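Local coordinates for sortase family protein (Streptococcus agalactiae, PDB 4D7W) that probably cleaves sorting signals and links pilin subunits covalently, as a class C sortase taking part in assembly of the type 2b pilus of group B Streptococcus, at residues 28-33 and 96-101; 24-29 and 52-57. All blocks are in the same frame, centred on the assembly; numbering follows the deposited sequence.

Contact 1. Residues 28-33 and 96-101; sequences KEYNKQ and SSLPIG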
ATOM      1  N   LYS A  28      -2.157   5.907  13.193  1.00 33.54           N
ATOM      2  CA  LYS A  28      -1.234   5.209  14.079  1.00 30.72           C
ATOM      3  C   LYS A  28      -1.983   4.361  15.087  1.00 33.40           C
ATOM      4  O   LYS A  28      -1.620   3.220  15.356  1.00 34.28           O
ATOM      5  CB  LYS A  28      -0.324   6.200  14.792  1.00 36.68           C
ATOM      6  CG  LYS A  28       0.618   6.920  13.860  1.00 36.09           C
ATOM      7  CD  LYS A  28       1.610   7.735  14.670  1.00 40.16           C
ATOM      8  CE  LYS A  28       2.615   8.403  13.775  1.00 45.04           C
ATOM      9  NZ  LYS A  28       3.534   9.220  14.622  1.00 55.89           N
ATOM     10  N   GLU A  29      -3.031   4.927  15.661  1.00 36.82           N
ATOM     11  CA  GLU A  29      -3.843   4.186  16.602  1.00 35.61           C
ATOM     12  C   GLU A  29      -4.414   2.949  15.910  1.00 33.47           C
ATOM     13  O   GLU A  29      -4.381   1.849  16.450  1.00 33.69           O
ATOM     14  CB  GLU A  29      -4.961   5.065  17.147  1.00 38.39           C
ATOM     15  CG  GLU A  29      -5.584   4.526  18.387  1.00 42.44           C
ATOM     16  CD  GLU A  29      -4.624   4.548  19.561  1.00 49.75           C
ATOM     17  OE1 GLU A  29      -3.572   5.225  19.473  1.00 54.00           O
ATOM     18  OE2 GLU A  29      -4.927   3.889  20.573  1.00 52.66           O
ATOM     19  N   TYR A  30      -4.934   3.146  14.705  1.00 30.19           N
ATOM     20  CA  TYR A  30      -5.468   2.045  13.914  1.00 27.68           C
ATOM     21  C   TYR A  30      -4.441   0.927  13.739  1.00 30.23           C
ATOM     22  O   TYR A  30      -4.724  -0.234  14.017  1.00 32.78           O
ATOM     23  CB  TYR A  30      -5.920   2.562  12.561  1.00 25.47           C
ATOM     24  CG  TYR A  30      -6.560   1.520  11.664  1.00 33.81           C
ATOM     25  CD1 TYR A  30      -7.939   1.293  11.699  1.00 32.80           C
ATOM     26  CD2 TYR A  30      -5.795   0.793  10.757  1.00 34.57           C
ATOM     27  CE1 TYR A  30      -8.535   0.365  10.861  1.00 32.70           C
ATOM     28  CE2 TYR A  30      -6.378  -0.141   9.912  1.00 32.94           C
ATOM     29  CZ  TYR A  30      -7.751  -0.351   9.970  1.00 34.50           C
ATOM     30  OH  TYR A  30      -8.326  -1.280   9.134  1.00 35.70           O
ATOM     31  N   ASN A  31      -3.240   1.281  13.293  1.00 26.60           N
ATOM     32  CA  ASN A  31      -2.214   0.274  13.023  1.00 26.30           C
ATOM     33  C   ASN A  31      -1.682  -0.427  14.279  1.00 29.82           C
ATOM     34  O   ASN A  31      -0.945  -1.414  14.192  1.00 33.16           O
ATOM     35  CB  ASN A  31      -1.053   0.918  12.267  1.00 26.27           C
ATOM     36  CG  ASN A  31      -1.178   0.763  10.768  1.00 26.66           C
ATOM     37  OD1 ASN A  31      -2.220   0.352  10.262  1.00 32.52           O
ATOM     38  ND2 ASN A  31      -0.120   1.113  10.046  1.00 25.34           N
ATOM     39  N   LYS A  32      -2.036   0.087  15.449  1.00 30.11           N
ATOM     40  CA  LYS A  32      -1.619  -0.552  16.702  1.00 35.08           C
ATOM     41  C   LYS A  32      -2.306  -1.890  16.915  1.00 34.87           C
ATOM     42  O   LYS A  32      -1.782  -2.752  17.608  1.00 35.95           O
ATOM     43  CB  LYS A  32      -1.914   0.353  17.908  1.00 38.89           C
ATOM     44  CG  LYS A  32      -0.842   1.369  18.184  1.00 44.08           C
ATOM     45  CD  LYS A  32      -1.144   2.129  19.464  1.00 48.92           C
ATOM     46  CE  LYS A  32      -0.084   3.171  19.739  1.00 59.01           C
ATOM     47  NZ  LYS A  32      -0.077   4.216  18.682  1.00 62.24           N
ATOM     48  N   GLN A  33      -3.484  -2.067  16.327  1.00 31.61           N
ATOM     49  CA  GLN A  33      -4.265  -3.268  16.598  1.00 36.72           C
ATOM     50  C   GLN A  33      -3.632  -4.545  16.056  1.00 32.86           C
ATOM     51  O   GLN A  33      -3.871  -5.628  16.583  1.00 39.41           O
ATOM     52  CB  GLN A  33      -5.671  -3.132  16.018  1.00 40.73           C
ATOM     53  CG  GLN A  33      -5.750  -3.355  14.523  1.00 46.81           C
ATOM     54  CD  GLN A  33      -7.127  -3.029  13.983  1.00 54.95           C
ATOM     55  OE1 GLN A  33      -8.046  -3.844  14.083  1.00 60.63           O
ATOM     56  NE2 GLN A  33      -7.288  -1.823  13.428  1.00 50.88           N
ATOM     57  N   SER A  96      -5.095  -5.326   5.777  1.00 28.56           N
ATOM     58  CA  SER A  96      -3.685  -5.183   6.142  1.00 28.84           C
ATOM     59  C   SER A  96      -3.437  -3.844   6.813  1.00 28.90           C
ATOM     60  O   SER A  96      -4.315  -2.992   6.852  1.00 27.57           O
ATOM     61  CB  SER A  96      -2.770  -5.358   4.913  1.00 29.49           C
ATOM     62  OG  SER A  96      -2.942  -4.344   3.930  1.00 26.15           O
ATOM     63  N   SER A  97      -2.246  -3.662   7.381  1.00 28.93           N
ATOM     64  CA  SER A  97      -1.939  -2.419   8.064  1.00 24.09           C
ATOM     65  C   SER A  97      -1.928  -1.241   7.076  1.00 28.10           C
ATOM     66  O   SER A  97      -1.555  -1.408   5.914  1.00 29.09           O
ATOM     67  CB  SER A  97      -0.582  -2.516   8.781  1.00 29.76           C
ATOM     68  OG  SER A  97      -0.471  -3.720   9.530  1.00 28.88           O
ATOM     69  N   LEU A  98      -2.340  -0.058   7.532  1.00 26.65           N
ATOM     70  CA  LEU A  98      -2.225   1.172   6.722  1.00 26.75           C
ATOM     71  C   LEU A  98      -0.768   1.394   6.317  1.00 29.27           C
ATOM     72  O   LEU A  98       0.131   1.080   7.088  1.00 28.12           O
ATOM     73  CB  LEU A  98      -2.750   2.404   7.495  1.00 25.74           C
ATOM     74  CG  LEU A  98      -4.211   2.293   7.924  1.00 26.72           C
ATOM     75  CD1 LEU A  98      -4.627   3.398   8.929  1.00 26.29           C
ATOM     76  CD2 LEU A  98      -5.102   2.298   6.679  1.00 26.52           C
ATOM     77  N   PRO A  99      -0.537   1.937   5.110  1.00 25.23           N
ATOM     78  CA  PRO A  99       0.812   2.103   4.554  1.00 26.77           C
ATOM     79  C   PRO A  99       1.686   3.172   5.225  1.00 27.62           C
ATOM     80  O   PRO A  99       2.651   3.608   4.612  1.00 32.89           O
ATOM     81  CB  PRO A  99       0.538   2.475   3.087  1.00 26.66           C
ATOM     82  CG  PRO A  99      -0.845   3.054   3.101  1.00 26.41           C
ATOM     83  CD  PRO A  99      -1.580   2.228   4.110  1.00 26.63           C
ATOM     84  N   ILE A 100       1.369   3.589   6.445  1.00 27.14           N
ATOM     85  CA  ILE A 100       2.286   4.453   7.200  1.00 25.86           C
ATOM     86  C   ILE A 100       3.193   3.616   8.114  1.00 26.96           C
ATOM     87  O   ILE A 100       3.970   4.150   8.900  1.00 31.96           O
ATOM     88  CB  ILE A 100       1.532   5.476   8.041  1.00 28.94           C
ATOM     89  CG1 ILE A 100       0.593   4.762   9.025  1.00 32.79           C
ATOM     90  CG2 ILE A 100       0.754   6.420   7.135  1.00 27.05           C
ATOM     91  CD1 ILE A 100       0.206   5.608  10.236  1.00 32.41           C
ATOM     92  N   GLY A 101       3.079   2.296   8.028  1.00 31.04           N
ATOM     93  CA  GLY A 101       3.916   1.429   8.842  1.00 31.48           C
ATOM     94  C   GLY A 101       3.712   1.628  10.332  1.00 35.11           C
ATOM     95  O   GLY A 101       2.615   1.993  10.772  1.00 33.57           O
TER
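Asn31 ND2 spends both of its hydrogens on the loop 96-101, one on Leu98 O at 3.0 Å and one on Gly101 O at 3.0 Å. Here helix 17-31, the second helix of the chain, docks on the sortase beta-barrel, against the loop that leads from strand 90-92 to strand 105-115. Both acceptors lie almost exactly in the amide plane of Asn31, and the bond to Leu98 O is nearly straight, at 169°. On the other branch, Asn31 OD1 takes Leu98 N on an in-plane lone pair at 2.8 Å, through a more bent N-H (140°). The buried amide thus reads both N and O of Leu98 and is fixed against flipping. Ser97 belongs to the barrel side, its OG bonded to His106 N.

Apolar packing flanks this polar core. Ile100 CD1 meets Lys28 CG at 3.9 Å, the side chains crossing at about a right angle. Tyr30 CG is anti to its backbone N (chi1 -177°). At the ring, Leu98 CD1 comes obliquely within 3.4 Å of Tyr30 CD2. Gln33 NE2 sits 3.5 Å above the plane of the same ring, over its centre, while donating to Tyr30 O at 3.1 Å.

Contact 2. Residues 24-29 and 52-57; sequences INRAKE and NSQLAI
Arg26 reaches from helix 17-31 to Ser53 and Gln54, in the loop that follows helix 45-52 on the way to the first strand of the sortase barrel. Its direct polar links are weak. Arg26 NH2 lies 3.3 Å from Ser53 OG, and NH1 has longer or more bent bonds to Ser53 OG and O; Ser53 OG is held more firmly by Asp50 O. The firmer partner of NH1 is a water, 2.6 Å from Arg26 NH1, which in turn donates weakly to Ser53 O. A second water donates to Arg26 O and accepts from Gln54 NE2.

Over one face of the guanidinium sits Gln54 NE2, 3.2 Å above the Arg26 plane and offset toward its rim, the amide and guanidinium planes 21° apart. Donor meets donor there, with no bond between Gln54 NE2 and Arg26 NH2. A bend at chi2 (-70°) turns CD of Gln54 back, and NE2 also donates to Asp50 OD1.

The apolar part is one pair: Leu55 CD2 against Ala27 CB at 3.7 Å.

Gln54 OE1 faces Arg26 O at 3.2 Å, acceptor against acceptor. With two like pairs opposed and the direct bonds weak, water and Asp50 satisfy much of the polar chemistry.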
ATOM      1  N   ILE A  24      -2.997  11.545  11.038  1.00 36.52           N
ATOM      2  CA  ILE A  24      -1.875  10.644  11.264  1.00 33.43           C
ATOM      3  C   ILE A  24      -2.035   9.880  12.570  1.00 30.00           C
ATOM      4  O   ILE A  24      -1.842   8.659  12.606  1.00 32.46           O
ATOM      5  CB  ILE A  24      -0.522  11.396  11.268  1.00 42.26           C
ATOM      6  CG1 ILE A  24      -0.133  11.800   9.854  1.00 42.51           C
ATOM      7  CG2 ILE A  24       0.585  10.522  11.840  1.00 43.90           C
ATOM      8  CD1 ILE A  24      -0.094  10.631   8.864  1.00 45.99           C
ATOM      9  N   ASN A  25      -2.388  10.589  13.649  1.00 31.20           N
ATOM     10  CA  ASN A  25      -2.579   9.948  14.955  1.00 34.88           C
ATOM     11  C   ASN A  25      -3.642   8.848  14.931  1.00 37.93           C
ATOM     12  O   ASN A  25      -3.435   7.763  15.469  1.00 30.93           O
ATOM     13  CB  ASN A  25      -2.940  10.995  16.020  1.00 33.35           C
ATOM     14  CG  ASN A  25      -1.730  11.741  16.529  1.00 41.07           C
ATOM     15  OD1 ASN A  25      -0.610  11.479  16.099  1.00 39.96           O
ATOM     16  ND2 ASN A  25      -1.948  12.692  17.449  1.00 42.18           N
ATOM     17  N   ARG A  26      -4.777   9.123  14.296  1.00 30.20           N
ATOM     18  CA  ARG A  26      -5.806   8.096  14.117  1.00 29.23           C
ATOM     19  C   ARG A  26      -5.290   6.883  13.337  1.00 28.08           C
ATOM     20  O   ARG A  26      -5.654   5.742  13.623  1.00 28.20           O
ATOM     21  CB  ARG A  26      -7.022   8.684  13.398  1.00 30.91           C
ATOM     22  CG  ARG A  26      -7.851   9.658  14.245  1.00 34.46           C
ATOM     23  CD  ARG A  26      -9.200   9.941  13.568  1.00 38.73           C
ATOM     24  NE  ARG A  26     -10.102   8.789  13.668  1.00 41.79           N
ATOM     25  CZ  ARG A  26     -10.597   8.111  12.627  1.00 50.25           C
ATOM     26  NH1 ARG A  26     -10.291   8.463  11.383  1.00 44.87           N
ATOM     27  NH2 ARG A  26     -11.410   7.076  12.835  1.00 54.57           N
ATOM     28  N   ALA A  27      -4.456   7.135  12.342  1.00 27.58           N
ATOM     29  CA  ALA A  27      -3.932   6.029  11.532  1.00 26.54           C
ATOM     30  C   ALA A  27      -2.937   5.226  12.355  1.00 27.20           C
ATOM     31  O   ALA A  27      -2.913   4.014  12.281  1.00 27.96           O
ATOM     32  CB  ALA A  27      -3.296   6.552  10.253  1.00 29.98           C
ATOM     33  N   LYS A  28      -2.157   5.907  13.193  1.00 33.54           N
ATOM     34  CA  LYS A  28      -1.234   5.209  14.079  1.00 30.72           C
ATOM     35  C   LYS A  28      -1.983   4.361  15.087  1.00 33.40           C
ATOM     36  O   LYS A  28      -1.620   3.220  15.356  1.00 34.28           O
ATOM     37  CB  LYS A  28      -0.324   6.200  14.792  1.00 36.68           C
ATOM     38  CG  LYS A  28       0.618   6.920  13.860  1.00 36.09           C
ATOM     39  CD  LYS A  28       1.610   7.735  14.670  1.00 40.16           C
ATOM     40  CE  LYS A  28       2.615   8.403  13.775  1.00 45.04           C
ATOM     41  NZ  LYS A  28       3.534   9.220  14.622  1.00 55.89           N
ATOM     42  N   GLU A  29      -3.031   4.927  15.661  1.00 36.82           N
ATOM     43  CA  GLU A  29      -3.843   4.186  16.602  1.00 35.61           C
ATOM     44  C   GLU A  29      -4.414   2.949  15.910  1.00 33.47           C
ATOM     45  O   GLU A  29      -4.381   1.849  16.450  1.00 33.69           O
ATOM     46  CB  GLU A  29      -4.961   5.065  17.147  1.00 38.39           C
ATOM     47  CG  GLU A  29      -5.584   4.526  18.387  1.00 42.44           C
ATOM     48  CD  GLU A  29      -4.624   4.548  19.561  1.00 49.75           C
ATOM     49  OE1 GLU A  29      -3.572   5.225  19.473  1.00 54.00           O
ATOM     50  OE2 GLU A  29      -4.927   3.889  20.573  1.00 52.66           O
ATOM     51  N   ASN A  52     -12.369   2.821   6.115  1.00 29.34           N
ATOM     52  CA  ASN A  52     -12.612   3.832   5.093  1.00 29.74           C
ATOM     53  C   ASN A  52     -12.406   5.265   5.576  1.00 32.66           C
ATOM     54  O   ASN A  52     -12.141   6.164   4.775  1.00 31.83           O
ATOM     55  CB  ASN A  52     -14.022   3.682   4.519  1.00 33.69           C
ATOM     56  CG  ASN A  52     -14.148   2.470   3.620  1.00 40.22           C
ATOM     57  OD1 ASN A  52     -13.157   1.999   3.058  1.00 44.42           O
ATOM     58  ND2 ASN A  52     -15.364   1.962   3.472  1.00 41.47           N
ATOM     59  N   SER A  53     -12.512   5.477   6.883  1.00 33.73           N
ATOM     60  CA  SER A  53     -12.297   6.801   7.455  1.00 32.02           C
ATOM     61  C   SER A  53     -10.824   7.088   7.704  1.00 34.98           C
ATOM     62  O   SER A  53     -10.472   8.210   8.072  1.00 37.66           O
ATOM     63  CB  SER A  53     -13.053   6.942   8.777  1.00 34.07           C
ATOM     64  OG  SER A  53     -12.407   6.185   9.797  1.00 40.56           O
ATOM     65  N   GLN A  54      -9.960   6.078   7.574  1.00 29.47           N
ATOM     66  CA  GLN A  54      -8.551   6.302   7.893  1.00 23.78           C
ATOM     67  C   GLN A  54      -7.846   6.897   6.685  1.00 26.41           C
ATOM     68  O   GLN A  54      -8.110   6.489   5.564  1.00 27.83           O
ATOM     69  CB  GLN A  54      -7.861   4.996   8.337  1.00 26.33           C
ATOM     70  CG  GLN A  54      -8.453   4.393   9.608  1.00 27.92           C
ATOM     71  CD  GLN A  54      -8.151   5.234  10.852  1.00 28.09           C
ATOM     72  OE1 GLN A  54      -7.230   6.046  10.844  1.00 33.47           O
ATOM     73  NE2 GLN A  54      -8.925   5.039  11.914  1.00 30.67           N
ATOM     74  N   LEU A  55      -6.960   7.862   6.923  1.00 24.81           N
ATOM     75  CA  LEU A  55      -6.144   8.490   5.876  1.00 27.68           C
ATOM     76  C   LEU A  55      -7.007   9.061   4.747  1.00 37.55           C
ATOM     77  O   LEU A  55      -6.621   9.034   3.583  1.00 44.12           O
ATOM     78  CB  LEU A  55      -5.129   7.479   5.310  1.00 24.94           C
ATOM     79  CG  LEU A  55      -4.135   6.979   6.361  1.00 28.65           C
ATOM     80  CD1 LEU A  55      -3.137   6.007   5.732  1.00 30.67           C
ATOM     81  CD2 LEU A  55      -3.428   8.162   6.968  1.00 25.28           C
ATOM     82  N   ALA A  56      -8.186   9.556   5.095  1.00 31.46           N
ATOM     83  CA  ALA A  56      -9.122  10.049   4.097  1.00 29.58           C
ATOM     84  C   ALA A  56      -9.223  11.556   4.200  1.00 37.18           C
ATOM     85  O   ALA A  56      -9.517  12.071   5.279  1.00 35.53           O
ATOM     86  CB  ALA A  56     -10.507   9.397   4.282  1.00 24.78           C
ATOM     87  N   ILE A  57      -8.964  12.270   3.103  1.00 35.00           N
ATOM     88  CA  ILE A  57      -9.118  13.730   3.121  1.00 33.16           C
ATOM     89  C   ILE A  57     -10.206  14.213   2.163  1.00 37.10           C
ATOM     90  O   ILE A  57     -10.398  15.422   1.999  1.00 40.36           O
ATOM     91  CB  ILE A  57      -7.822  14.451   2.759  1.00 33.58           C
ATOM     92  CG1 ILE A  57      -7.502  14.246   1.279  1.00 32.80           C
ATOM     93  CG2 ILE A  57      -6.671  13.987   3.661  1.00 33.56           C
ATOM     94  CD1 ILE A  57      -6.205  14.922   0.862  1.00 33.88           C
TER
HETATM   95  O   HOH W   1      -8.849  10.251  10.206  1.00 34.06           O
HETATM   96  O   HOH W   2      -8.186   5.241  14.683  1.00 34.92           O

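How the contacts relate
Both contacts use helix 17-31, with Lys28 and Glu29 common to the two, and their centres lie about 9 Å apart on the same side of the chain's centre. Along the chain the helix comes first, then 52-57, the link from helix 45-52 toward strand 62-68, and finally 96-101, between strands 90-92 and 105-115 of the barrel. The contacts touch through apolar atoms: Ala27 CB is 3.6 Å from Ile100 CD1, and Leu98 CD1 is 3.7 Å from Gln54 CB. One helix thus ties the N-terminal helical part to the barrel, directly through contact 1, while contact 2 fastens the connecting loop beside it.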